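Local coordinates for Tlr1789 protein (Thermosynechococcus elongatus, PDB 2X8X) that probably helps insert proteins into the outer membrane, as Omp85 relatives do, its POTRA domains presumably handling the incoming chains, at residues L90-E93 and K94-E97; E117-N120 and T121-D125; A100-I103 and G104-L107; G218-P221 and R222-N225; V189-Q192 and K193-Q196. All coordinates share one frame; numbering follows the deposited sequence.

How the contacts relate
Contacts 1, 3 and 2 come first along the chain, in that order, within the second POTRA domain; contacts 5 and 4 follow in the third. Contact 1 opens helix 92-99, contact 3 is the loop leading to helix 109-125, and contact 2 ends that helix. Contacts 1 and 2, centres about 12 Å apart, touch where Leu90 meets Ile119 and Tyr123. Contact 5 opens helix 192-205 and contact 4 closes the hairpin of strands 208-217 and 224-232, their centres about 16 Å apart. Contacts 2 and 5, about 6 Å apart at their nearest atoms, lie at the junction of the two domains, which probably helps set how those domains are oriented.

Contact 1. Residues L90-E93 and K94-E97; sequences LTQE and KVNE
Thr91 holds OG1 between its backbone N and carbonyl carbon (chi1 67°), facing Lys94 N, while Leu90 swings CG away from its own N (chi1 177°) and carries its methyls to Val95. Together they make a helix N-cap with a hydrophobic staple, at the start of helix 92-99, the first helix of a POTRA fold. Thr91 OG1 accepts from Lys94 N at 3.1 Å with an angle of 154° at the hydrogen, so a short hydroxyl side chain does for this first-turn N-H what a preceding carbonyl does further along the helix. Thr91 O takes Val95 N at 3.1 Å, and the ordinary helical pattern follows with Glu97 N on Glu93 O at 3.0 Å.

The staple joins the residue before the cap to the fourth residue after it. Leu90 CD2 meets Val95 CG2 at 3.7 Å, the side chains crossing at about a right angle, while Leu90 CD1 reaches the aliphatic CG of Lys94 at 3.8 Å. Branched apolar residues suit this side: Val95 lies on Val82 and Val84 of strand 81-85, Leu90 on Ile119 and Tyr123 of helix 109-125. Lys94 makes a long salt bridge with Glu97. Gln92 ties the same helix start to strand 81-85: its OE1 accepts from Val84 N and its NE2 donates to Val82 O, with Val95 CG1 lying 3.8 Å from that same Gln92 NE2.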
loop_
_atom_site.group_PDB
_atom_site.type_symbol
_atom_site.label_atom_id
_atom_site.label_comp_id
_atom_site.label_asym_id
_atom_site.label_seq_id
_atom_site.Cartn_x
_atom_site.Cartn_y
_atom_site.Cartn_z
ATOM N N LEU A 90 -10.975 6.170 6.394
ATOM C CA LEU A 90 -9.792 5.919 7.235
ATOM C C LEU A 90 -9.375 7.186 7.933
ATOM O O LEU A 90 -9.040 8.207 7.305
ATOM C CB LEU A 90 -8.631 5.359 6.389
ATOM C CG LEU A 90 -7.249 5.081 7.074
ATOM C CD1 LEU A 90 -7.231 3.848 8.003
ATOM C CD2 LEU A 90 -6.140 4.933 5.957
ATOM N N THR A 91 -9.453 7.195 9.244
ATOM C CA THR A 91 -9.113 8.429 9.960
ATOM C C THR A 91 -7.631 8.410 10.301
ATOM O O THR A 91 -7.022 7.336 10.476
ATOM C CB THR A 91 -9.942 8.569 11.244
ATOM O OG1 THR A 91 -9.554 7.539 12.147
ATOM C CG2 THR A 91 -11.479 8.445 10.941
ATOM N N GLN A 92 -7.029 9.610 10.388
ATOM C CA GLN A 92 -5.677 9.746 10.892
ATOM C C GLN A 92 -5.510 9.029 12.250
ATOM O O GLN A 92 -4.474 8.423 12.493
ATOM C CB GLN A 92 -5.248 11.229 10.970
ATOM C CG GLN A 92 -3.790 11.387 11.442
ATOM C CD GLN A 92 -2.768 10.714 10.490
ATOM O OE1 GLN A 92 -2.749 10.992 9.251
ATOM N NE2 GLN A 92 -1.866 9.888 11.071
ATOM N N GLU A 93 -6.516 9.050 13.112
ATOM C CA GLU A 93 -6.402 8.326 14.399
ATOM C C GLU A 93 -6.274 6.796 14.254
ATOM O O GLU A 93 -5.609 6.126 15.058
ATOM C CB GLU A 93 -7.588 8.616 15.322
ATOM C CG GLU A 93 -7.613 10.026 15.940
ATOM C CD GLU A 93 -7.968 11.107 14.902
ATOM O OE1 GLU A 93 -8.923 10.903 14.087
ATOM O OE2 GLU A 93 -7.279 12.160 14.894
ATOM N N LYS A 94 -6.988 6.233 13.281
ATOM C CA LYS A 94 -6.878 4.791 12.998
ATOM C C LYS A 94 -5.482 4.441 12.460
ATOM O O LYS A 94 -4.900 3.425 12.807
ATOM C CB LYS A 94 -7.974 4.394 11.976
ATOM C CG LYS A 94 -7.985 2.948 11.584
ATOM C CD LYS A 94 -8.084 2.057 12.796
ATOM C CE LYS A 94 -8.150 0.619 12.334
ATOM N NZ LYS A 94 -8.930 -0.128 13.309
ATOM N N VAL A 95 -4.962 5.290 11.576
ATOM C CA VAL A 95 -3.569 5.176 11.102
ATOM C C VAL A 95 -2.582 5.205 12.265
ATOM O O VAL A 95 -1.686 4.337 12.330
ATOM C CB VAL A 95 -3.216 6.241 10.012
ATOM C CG1 VAL A 95 -1.747 6.287 9.826
ATOM C CG2 VAL A 95 -3.889 5.905 8.681
ATOM N N ASN A 96 -2.798 6.101 13.239
ATOM C CA ASN A 96 -1.902 6.230 14.420
ATOM C C ASN A 96 -1.948 4.966 15.250
ATOM O O ASN A 96 -0.915 4.444 15.710
ATOM C CB ASN A 96 -2.262 7.419 15.347
ATOM C CG ASN A 96 -2.054 8.795 14.699
ATOM O OD1 ASN A 96 -2.671 9.805 15.122
ATOM N ND2 ASN A 96 -1.203 8.867 13.692
ATOM N N GLU A 97 -3.152 4.442 15.436
ATOM C CA GLU A 97 -3.301 3.163 16.144
ATOM C C GLU A 97 -2.630 1.960 15.414
ATOM O O GLU A 97 -1.924 1.154 16.028
ATOM C CB GLU A 97 -4.786 2.972 16.397
ATOM C CG GLU A 97 -5.277 1.588 16.727
ATOM C CD GLU A 97 -6.825 1.539 16.693
ATOM O OE1 GLU A 97 -7.475 2.639 16.598
ATOM O OE2 GLU A 97 -7.381 0.410 16.768
#

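Contact 2. Residues E117-N120 and T121-D125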
loop_
_atom_site.group_PDB
_atom_site.type_symbol
_atom_site.label_atom_id
_atom_site.label_comp_id
_atom_site.label_asym_id
_atom_site.label_seq_id
_atom_site.Cartn_x
_atom_site.Cartn_y
_atom_site.Cartn_z
ATOM N N GLU A 117 -0.665 -3.311 4.891
ATOM C CA GLU A 117 -1.644 -4.405 4.731
ATOM C C GLU A 117 -2.815 -4.326 5.729
ATOM O O GLU A 117 -3.939 -4.685 5.387
ATOM C CB GLU A 117 -1.030 -5.803 4.799
ATOM C CG GLU A 117 -0.132 -6.145 3.609
ATOM C CD GLU A 117 -0.648 -5.554 2.220
ATOM O OE1 GLU A 117 -1.849 -5.750 1.818
ATOM O OE2 GLU A 117 0.177 -4.901 1.501
ATOM N N LYS A 118 -2.558 -3.848 6.940
ATOM C CA LYS A 118 -3.653 -3.588 7.891
ATOM C C LYS A 118 -4.594 -2.518 7.391
ATOM O O LYS A 118 -5.818 -2.559 7.629
ATOM C CB LYS A 118 -3.062 -3.170 9.245
ATOM C CG LYS A 118 -2.689 -4.469 10.059
ATOM C CD LYS A 118 -2.117 -4.060 11.425
ATOM C CE LYS A 118 -0.650 -3.518 11.210
ATOM N NZ LYS A 118 0.608 -4.344 11.502
ATOM N N ILE A 119 -4.048 -1.510 6.732
ATOM C CA ILE A 119 -4.963 -0.459 6.195
ATOM C C ILE A 119 -5.874 -1.066 5.079
ATOM O O ILE A 119 -7.089 -0.829 5.038
ATOM C CB ILE A 119 -4.149 0.730 5.674
ATOM C CG1 ILE A 119 -3.567 1.553 6.814
ATOM C CG2 ILE A 119 -5.021 1.587 4.731
ATOM C CD1 ILE A 119 -2.469 2.578 6.236
ATOM N N ASN A 120 -5.286 -1.819 4.171
ATOM C CA ASN A 120 -6.042 -2.396 3.014
ATOM C C ASN A 120 -7.046 -3.385 3.532
ATOM O O ASN A 120 -8.134 -3.511 2.974
ATOM C CB ASN A 120 -5.095 -3.085 2.032
ATOM C CG ASN A 120 -4.138 -2.092 1.344
ATOM O OD1 ASN A 120 -4.418 -0.880 1.302
ATOM N ND2 ASN A 120 -3.023 -2.597 0.788
ATOM N N THR A 121 -6.712 -4.068 4.645
ATOM C CA THR A 121 -7.671 -4.961 5.288
ATOM C C THR A 121 -8.792 -4.169 5.951
ATOM O O THR A 121 -9.943 -4.564 5.870
ATOM C CB THR A 121 -6.995 -5.914 6.334
ATOM O OG1 THR A 121 -6.008 -6.687 5.660
ATOM C CG2 THR A 121 -7.999 -6.841 6.956
ATOM N N PHE A 122 -8.491 -3.053 6.596
ATOM C CA PHE A 122 -9.560 -2.200 7.094
ATOM C C PHE A 122 -10.554 -1.822 5.967
ATOM O O PHE A 122 -11.768 -2.019 6.123
ATOM C CB PHE A 122 -9.036 -0.970 7.803
ATOM C CG PHE A 122 -10.087 0.111 8.002
ATOM C CD1 PHE A 122 -10.913 0.094 9.147
ATOM C CD2 PHE A 122 -10.259 1.124 7.040
ATOM C CE1 PHE A 122 -11.905 1.099 9.351
ATOM C CE2 PHE A 122 -11.245 2.131 7.198
ATOM C CZ PHE A 122 -12.078 2.126 8.361
ATOM N N TYR A 123 -10.069 -1.361 4.825
ATOM C CA TYR A 123 -11.025 -1.088 3.727
ATOM C C TYR A 123 -11.836 -2.320 3.328
ATOM O O TYR A 123 -13.056 -2.251 3.208
ATOM C CB TYR A 123 -10.279 -0.588 2.486
ATOM C CG TYR A 123 -9.687 0.820 2.703
ATOM C CD1 TYR A 123 -10.503 1.889 3.068
ATOM C CD2 TYR A 123 -8.319 1.093 2.483
ATOM C CE1 TYR A 123 -9.962 3.219 3.272
ATOM C CE2 TYR A 123 -7.781 2.440 2.679
ATOM C CZ TYR A 123 -8.604 3.463 3.067
ATOM O OH TYR A 123 -8.151 4.767 3.265
ATOM N N ARG A 124 -11.155 -3.417 3.077
ATOM C CA ARG A 124 -11.801 -4.584 2.491
ATOM C C ARG A 124 -12.803 -5.191 3.421
ATOM O O ARG A 124 -13.838 -5.606 2.980
ATOM C CB ARG A 124 -10.755 -5.636 2.143
ATOM C CG ARG A 124 -11.042 -6.487 0.913
ATOM C CD ARG A 124 -9.763 -7.305 0.555
ATOM N NE ARG A 124 -9.170 -7.855 1.780
ATOM C CZ ARG A 124 -7.944 -7.580 2.258
ATOM N NH1 ARG A 124 -7.061 -6.778 1.600
ATOM N NH2 ARG A 124 -7.602 -8.154 3.414
ATOM N N ASP A 125 -12.501 -5.229 4.709
ATOM C CA ASP A 125 -13.383 -5.883 5.682
ATOM C C ASP A 125 -14.607 -5.019 6.003
ATOM O O ASP A 125 -15.633 -5.547 6.395
ATOM C CB ASP A 125 -12.641 -6.226 7.003
ATOM C CG ASP A 125 -11.696 -7.463 6.876
ATOM O OD1 ASP A 125 -11.542 -8.061 5.748
ATOM O OD2 ASP A 125 -11.084 -7.801 7.927
HETATM O O HOH W 1 -4.348 -6.691 3.156
#
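Asn120, Thr121 and Ile119 carry this turn of helix, each meeting the neighbouring turn in a different way. Asn120 gives its backbone oxygen to the next turn: Asn120 O accepts from Arg124 N at 3.0 Å, and the guanidinium of Arg124 folds back to set one of its faces over that same oxygen. The Asn120 carboxamide is engaged outside the helix, where OD1 accepts from Val133 N of strand 132-139; a short amide can reach a strand's backbone N-H directly from the helix.

Thr121 sets OG1 beside its own backbone N (chi1 -59°), which brings the hydroxyl over the preceding turn. Glu117 O is thereby doubly gripped, by Thr121 OG1 and by Thr121 N, both at 2.9 Å, and the two donors arrive from opposite faces of the carbonyl plane. A water adds a third proton to that oxygen, donates to Glu117 OE1 as well, and accepts from Arg124 NH1 at 3.1 Å in the plane of the guanidinium, linking two opposite charges that do not touch directly. Arg124 NH2 also makes a weak bond to Thr121 OG1.

All this lies on helix 109-125, the second helix of the POTRA fold, whose inner side rests on a three-stranded sheet. Ile119 and Tyr123 are on that side, pointing the same way. Ile119 CG2 presses against Tyr123 CE2 at 3.5 Å, with Ile119 also on Leu147 and Tyr123 on Val149 of strand 144-150. The phenol at the far end of Tyr123 is hydrogen-bonded through OH to Glu151 OE2.

Contact 3. Residues A100-I103 and G104-L107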
loop_
_atom_site.group_PDB
_atom_site.type_symbol
_atom_site.label_atom_id
_atom_site.label_comp_id
_atom_site.label_asym_id
_atom_site.label_seq_id
_atom_site.Cartn_x
_atom_site.Cartn_y
_atom_site.Cartn_z
ATOM N N ALA A 100 1.206 2.636 15.881
ATOM C CA ALA A 100 1.749 2.826 17.279
ATOM C C ALA A 100 2.866 1.856 17.706
ATOM O O ALA A 100 3.853 2.327 18.316
ATOM C CB ALA A 100 0.592 2.877 18.383
ATOM N N PRO A 101 2.751 0.517 17.392
ATOM C CA PRO A 101 3.816 -0.364 17.918
ATOM C C PRO A 101 5.224 -0.106 17.329
ATOM O O PRO A 101 6.251 -0.525 17.913
ATOM C CB PRO A 101 3.338 -1.769 17.549
ATOM C CG PRO A 101 1.725 -1.658 17.585
ATOM C CD PRO A 101 1.573 -0.258 16.894
ATOM N N GLN A 102 5.256 0.572 16.189
ATOM C CA GLN A 102 6.500 0.830 15.449
ATOM C C GLN A 102 7.181 2.165 15.795
ATOM O O GLN A 102 8.358 2.404 15.396
ATOM C CB GLN A 102 6.218 0.806 13.929
ATOM C CG GLN A 102 5.769 -0.563 13.457
ATOM C CD GLN A 102 5.413 -0.589 11.965
ATOM O OE1 GLN A 102 4.318 -1.054 11.597
ATOM N NE2 GLN A 102 6.291 -0.096 11.123
ATOM N N ILE A 103 6.439 3.040 16.475
ATOM C CA ILE A 103 6.904 4.433 16.658
ATOM C C ILE A 103 8.007 4.390 17.725
ATOM O O ILE A 103 7.869 3.626 18.663
ATOM C CB ILE A 103 5.713 5.353 17.014
ATOM C CG1 ILE A 103 4.950 5.700 15.703
ATOM C CG2 ILE A 103 6.233 6.705 17.606
ATOM C CD1 ILE A 103 3.514 5.841 15.871
ATOM N N GLY A 104 9.155 5.071 17.532
ATOM C CA GLY A 104 10.228 5.093 18.506
ATOM C C GLY A 104 11.346 4.109 18.255
ATOM O O GLY A 104 12.323 4.089 19.040
ATOM N N ARG A 105 11.286 3.314 17.164
ATOM C CA ARG A 105 12.459 2.500 16.812
ATOM C C ARG A 105 12.704 2.667 15.370
ATOM O O ARG A 105 11.847 3.176 14.653
ATOM C CB ARG A 105 12.235 1.003 17.053
ATOM C CG ARG A 105 11.067 0.636 17.888
ATOM C CD ARG A 105 11.174 -0.894 18.092
ATOM N NE ARG A 105 10.600 -1.602 16.951
ATOM C CZ ARG A 105 9.320 -1.936 16.895
ATOM N NH1 ARG A 105 8.574 -1.651 17.961
ATOM N NH2 ARG A 105 8.810 -2.582 15.832
ATOM N N THR A 106 13.861 2.230 14.917
ATOM C CA THR A 106 14.250 2.388 13.551
ATOM C C THR A 106 13.098 1.843 12.681
ATOM O O THR A 106 12.543 0.763 12.970
ATOM C CB THR A 106 15.449 1.451 13.276
ATOM O OG1 THR A 106 16.528 1.908 14.070
ATOM C CG2 THR A 106 15.867 1.482 11.756
ATOM N N LEU A 107 12.777 2.564 11.619
ATOM C CA LEU A 107 11.705 2.107 10.723
ATOM C C LEU A 107 12.217 0.863 9.979
ATOM O O LEU A 107 13.385 0.811 9.537
ATOM C CB LEU A 107 11.427 3.235 9.729
ATOM C CG LEU A 107 10.664 2.832 8.449
ATOM C CD1 LEU A 107 9.190 2.552 8.732
ATOM C CD2 LEU A 107 10.848 3.996 7.558
HETATM O O HOH W 2 9.699 1.132 13.655
#
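Pro101 and Arg105 meet by a bond that bridges a tight turn between helix 92-99 and helix 109-125 of the second POTRA domain. Of the polar contacts, Arg105 NH1 reaches Pro101 O at 2.6 Å, but the angle at the hydrogen is only 121°, so the bond is weak. The arginine chain bends at chi3 (-83°) to lay its guanidinium back over the preceding turn, one face covering Gln102 CA. The stronger partner of that group is outside the turn: NH2 makes a salt bridge with Glu111 OE1 on helix 109-125.

The backbone conformation is the second element. Residues Gln102 to Arg105 form a type II beta turn, with Ile103 extended at its second position and Gly104 at its third. Gly104 has phi 97°, a region where any side chain would press against the preceding Ile103 O, and glycine is the natural occupant. Just upstream, Ile103 N donates to Ala100 O at 3.3 Å, closing the short 3-10 segment 100-102. Gly104 and Arg105 also make backbone hydrogen bonds with Leu79, tying the turn to the chain entering the domain.

Water is the third kind of link. One molecule lies near Gln102 O and Thr106 O, 2.9 Å from the latter, though the acceptors within its reach outnumber its protons. The turn thus probably owes its shape chiefly to Gly104 and the Leu79 bonds, while the salt bridge with Glu111 probably holds the guanidinium more firmly than the weak bond to Pro101 O does.

Contact 4. Residues G218-P221 and R222-N225. Unlike the reference sequence in segment 218-221: Asn220 (reference Asp). Unlike the reference sequence in segment 222-225: Arg223 (reference Lys).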
loop_
_atom_site.group_PDB
_atom_site.type_symbol
_atom_site.label_atom_id
_atom_site.label_comp_id
_atom_site.label_asym_id
_atom_site.label_seq_id
_atom_site.Cartn_x
_atom_site.Cartn_y
_atom_site.Cartn_z
ATOM N N GLY A 218 -12.981 8.124 -12.640
ATOM C CA GLY A 218 -13.351 9.558 -12.705
ATOM C C GLY A 218 -12.373 10.477 -13.487
ATOM O O GLY A 218 -11.335 10.072 -14.051
ATOM N N GLN A 219 -12.713 11.758 -13.487
ATOM C CA GLN A 219 -11.749 12.809 -13.894
ATOM C C GLN A 219 -10.444 12.839 -13.057
ATOM O O GLN A 219 -9.313 12.856 -13.616
ATOM C CB GLN A 219 -12.482 14.131 -13.787
ATOM C CG GLN A 219 -13.603 14.121 -14.785
ATOM C CD GLN A 219 -13.048 14.165 -16.242
ATOM O OE1 GLN A 219 -11.885 14.571 -16.493
ATOM N NE2 GLN A 219 -13.902 13.794 -17.198
ATOM N N ASN A 220 -10.621 12.849 -11.729
ATOM C CA ASN A 220 -9.587 12.324 -10.828
ATOM C C ASN A 220 -9.581 10.760 -10.988
ATOM O O ASN A 220 -10.534 10.084 -10.565
ATOM C CB ASN A 220 -9.934 12.727 -9.410
ATOM C CG ASN A 220 -8.934 12.200 -8.395
ATOM O OD1 ASN A 220 -8.930 12.647 -7.238
ATOM N ND2 ASN A 220 -8.045 11.283 -8.830
ATOM N N PRO A 221 -8.525 10.178 -11.625
ATOM C CA PRO A 221 -8.498 8.759 -11.994
ATOM C C PRO A 221 -8.424 7.802 -10.771
ATOM O O PRO A 221 -8.469 6.592 -10.923
ATOM C CB PRO A 221 -7.225 8.640 -12.844
ATOM C CG PRO A 221 -6.338 9.733 -12.335
ATOM C CD PRO A 221 -7.281 10.869 -12.028
ATOM N N ARG A 222 -8.327 8.377 -9.582
ATOM C CA ARG A 222 -8.311 7.655 -8.317
ATOM C C ARG A 222 -9.736 7.529 -7.785
ATOM O O ARG A 222 -10.019 6.751 -6.856
ATOM C CB ARG A 222 -7.370 8.431 -7.376
ATOM C CG ARG A 222 -6.007 7.877 -7.614
ATOM C CD ARG A 222 -4.856 8.714 -7.824
ATOM N NE ARG A 222 -4.150 8.886 -6.606
ATOM C CZ ARG A 222 -2.860 9.170 -6.403
ATOM N NH1 ARG A 222 -2.584 9.337 -5.163
ATOM N NH2 ARG A 222 -1.854 9.331 -7.311
ATOM N N ARG A 223 -10.650 8.269 -8.419
ATOM C CA ARG A 223 -12.074 8.240 -8.074
ATOM C C ARG A 223 -12.916 7.495 -9.111
ATOM O O ARG A 223 -12.381 7.109 -10.179
ATOM C CB ARG A 223 -12.551 9.655 -7.906
ATOM C CG ARG A 223 -11.768 10.313 -6.785
ATOM C CD ARG A 223 -12.360 11.629 -6.428
ATOM N NE ARG A 223 -11.992 11.934 -5.056
ATOM C CZ ARG A 223 -12.294 13.054 -4.400
ATOM N NH1 ARG A 223 -12.974 14.035 -4.990
ATOM N NH2 ARG A 223 -11.903 13.184 -3.135
ATOM N N VAL A 224 -14.217 7.284 -8.825
ATOM C CA VAL A 224 -15.036 6.532 -9.817
ATOM C C VAL A 224 -16.306 7.202 -10.247
ATOM O O VAL A 224 -16.940 7.957 -9.479
ATOM C CB VAL A 224 -15.429 5.071 -9.350
ATOM C CG1 VAL A 224 -14.248 4.159 -9.517
ATOM C CG2 VAL A 224 -15.886 5.128 -7.968
ATOM N N ASN A 225 -16.654 6.893 -11.488
ATOM C CA ASN A 225 -17.949 7.160 -12.074
ATOM C C ASN A 225 -18.778 5.848 -11.955
ATOM O O ASN A 225 -18.443 4.804 -12.562
ATOM C CB ASN A 225 -17.767 7.709 -13.528
ATOM C CG ASN A 225 -19.138 8.033 -14.272
ATOM O OD1 ASN A 225 -20.231 8.073 -13.646
ATOM N ND2 ASN A 225 -19.063 8.252 -15.627
#
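Gly218 and Arg223 close the tight side of this bend through their backbones: Gly218 N donates to Arg223 O at 2.7 Å, almost straight at the hydrogen (173°), although it comes in from above the carbonyl plane. A second bond lies just within, Arg223 N to Asn220 O at 2.8 Å, sealing a type I beta turn from Asn220 to Arg223. Pro221 stands at the second position of that turn, where its ring fixes the backbone phi near the value the turn needs. Gly218 has no side chain, and one would point at the returning strand and be crowded by Asn220 O.

The bend is the connection of a beta hairpin, leading from strand 208-217 into strand 224-232 of the third POTRA domain. Carboxylate oxygens of Glu155, on the adjoining strand 154-161, accept from Gln219 N and Asn220 N and hold the loop down.

The outer part is looser. Asn220 and Arg223 cross at a slant, with Asn220 CG 3.8 Å from Arg223 CG, so that the aliphatic length of the arginine packs against the asparagine, while the side chain also touches Gln88, Val153 and Glu155. Arg222 leads outward, the chain twisted at chi2 and chi3 and its guanidinium far from the turn at an exposed surface.

Contact 5. Residues V189-Q192 and K193-Q196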
loop_
_atom_site.group_PDB
_atom_site.type_symbol
_atom_site.label_atom_id
_atom_site.label_comp_id
_atom_site.label_asym_id
_atom_site.label_seq_id
_atom_site.Cartn_x
_atom_site.Cartn_y
_atom_site.Cartn_z
ATOM N N VAL A 189 -17.753 7.243 -0.331
ATOM C CA VAL A 189 -16.771 6.250 -0.714
ATOM C C VAL A 189 -17.567 4.960 -1.039
ATOM O O VAL A 189 -18.334 4.466 -0.231
ATOM C CB VAL A 189 -15.839 5.901 0.483
ATOM C CG1 VAL A 189 -14.845 4.874 0.092
ATOM C CG2 VAL A 189 -15.169 7.151 1.047
ATOM N N LEU A 190 -17.368 4.441 -2.225
ATOM C CA LEU A 190 -18.072 3.216 -2.689
ATOM C C LEU A 190 -17.984 2.045 -1.687
ATOM O O LEU A 190 -16.881 1.630 -1.256
ATOM C CB LEU A 190 -17.514 2.829 -4.083
ATOM C CG LEU A 190 -18.230 1.677 -4.818
ATOM C CD1 LEU A 190 -19.598 2.209 -5.208
ATOM C CD2 LEU A 190 -17.474 1.314 -6.081
ATOM N N ASN A 191 -19.149 1.498 -1.306
ATOM C CA ASN A 191 -19.158 0.386 -0.383
ATOM C C ASN A 191 -20.056 -0.698 -0.929
ATOM O O ASN A 191 -21.172 -0.427 -1.292
ATOM C CB ASN A 191 -19.687 0.820 0.954
ATOM C CG ASN A 191 -19.555 -0.249 1.981
ATOM O OD1 ASN A 191 -20.160 -1.319 1.877
ATOM N ND2 ASN A 191 -18.730 0.015 2.976
ATOM N N GLN A 192 -19.551 -1.920 -0.983
ATOM C CA GLN A 192 -20.231 -2.989 -1.733
ATOM C C GLN A 192 -21.521 -3.417 -1.047
ATOM O O GLN A 192 -22.447 -3.908 -1.726
ATOM C CB GLN A 192 -19.245 -4.151 -1.980
ATOM C CG GLN A 192 -19.836 -5.359 -2.614
ATOM C CD GLN A 192 -19.842 -6.503 -1.628
ATOM O OE1 GLN A 192 -18.792 -6.797 -0.998
ATOM N NE2 GLN A 192 -21.010 -7.160 -1.466
ATOM N N LYS A 193 -21.589 -3.179 0.269
ATOM C CA LYS A 193 -22.756 -3.452 1.118
ATOM C C LYS A 193 -23.875 -2.487 0.774
ATOM O O LYS A 193 -25.045 -2.875 0.671
ATOM C CB LYS A 193 -22.390 -3.232 2.599
ATOM C CG LYS A 193 -22.131 -4.458 3.423
ATOM C CD LYS A 193 -21.210 -5.451 2.711
ATOM C CE LYS A 193 -21.858 -6.842 2.671
ATOM N NZ LYS A 193 -20.816 -7.829 3.057
ATOM N N THR A 194 -23.500 -1.215 0.654
ATOM C CA THR A 194 -24.468 -0.156 0.298
ATOM C C THR A 194 -24.934 -0.312 -1.137
ATOM O O THR A 194 -26.132 -0.171 -1.373
ATOM C CB THR A 194 -23.917 1.297 0.449
ATOM O OG1 THR A 194 -23.080 1.380 1.598
ATOM C CG2 THR A 194 -25.105 2.306 0.550
ATOM N N VAL A 195 -24.016 -0.610 -2.076
ATOM C CA VAL A 195 -24.442 -0.909 -3.452
ATOM C C VAL A 195 -25.494 -2.041 -3.556
ATOM O O VAL A 195 -26.526 -1.902 -4.245
ATOM C CB VAL A 195 -23.270 -1.215 -4.424
ATOM C CG1 VAL A 195 -23.826 -1.560 -5.790
ATOM C CG2 VAL A 195 -22.300 -0.035 -4.527
ATOM N N GLN A 196 -25.228 -3.133 -2.854
ATOM C CA GLN A 196 -26.155 -4.257 -2.727
ATOM C C GLN A 196 -27.504 -3.861 -2.256
ATOM O O GLN A 196 -28.491 -4.275 -2.872
ATOM C CB GLN A 196 -25.695 -5.254 -1.673
ATOM C CG GLN A 196 -24.368 -5.793 -1.879
ATOM C CD GLN A 196 -24.285 -6.651 -3.067
ATOM O OE1 GLN A 196 -24.397 -6.180 -4.211
ATOM N NE2 GLN A 196 -24.049 -7.952 -2.825
HETATM O O HOH W 3 -21.643 4.059 0.744
#
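An N-cap with a hydrophobic staple opens helix 192-205 in the third POTRA domain, and Asn191 is the cap. Its CG is turned away from its own backbone N (chi1 -173°), which brings OD1 to the N-H of Lys193, in the first turn. Asn191 OD1 accepts from Lys193 N at 2.8 Å, with the donor in the plane of the carbonyl. Asparagine suits the cap because its short amide oxygen can replace the missing helical acceptor. The main chain follows suit: Asn191 O receives Val195 N at 3.0 Å with an angle of 173° at the hydrogen. Thr194 OG1 comes within 3.5 Å of Asn191 CB, and a water beside that hydroxyl also makes a weak bond to Val189 O.

Leu190, just ahead of the cap, and Val195, four residues beyond it, form the staple. Leu190 CD1 rests on Val195 CG2 at 3.6 Å. Val195 CG2 also lies 3.4 Å from Asn191 O; branched apolar side chains suit this place because they pack the helix start against the sheet, Leu190 on Leu215 and Val195 on Val213 of strand 208-217. Asn191 ND2 donates to Asn126 O, just past helix 109-125 of the preceding domain, while backbone bonds join Leu190 to Gly152 and Gln192 to Gly127, so that this helix start is held between its own sheet and the second POTRA domain.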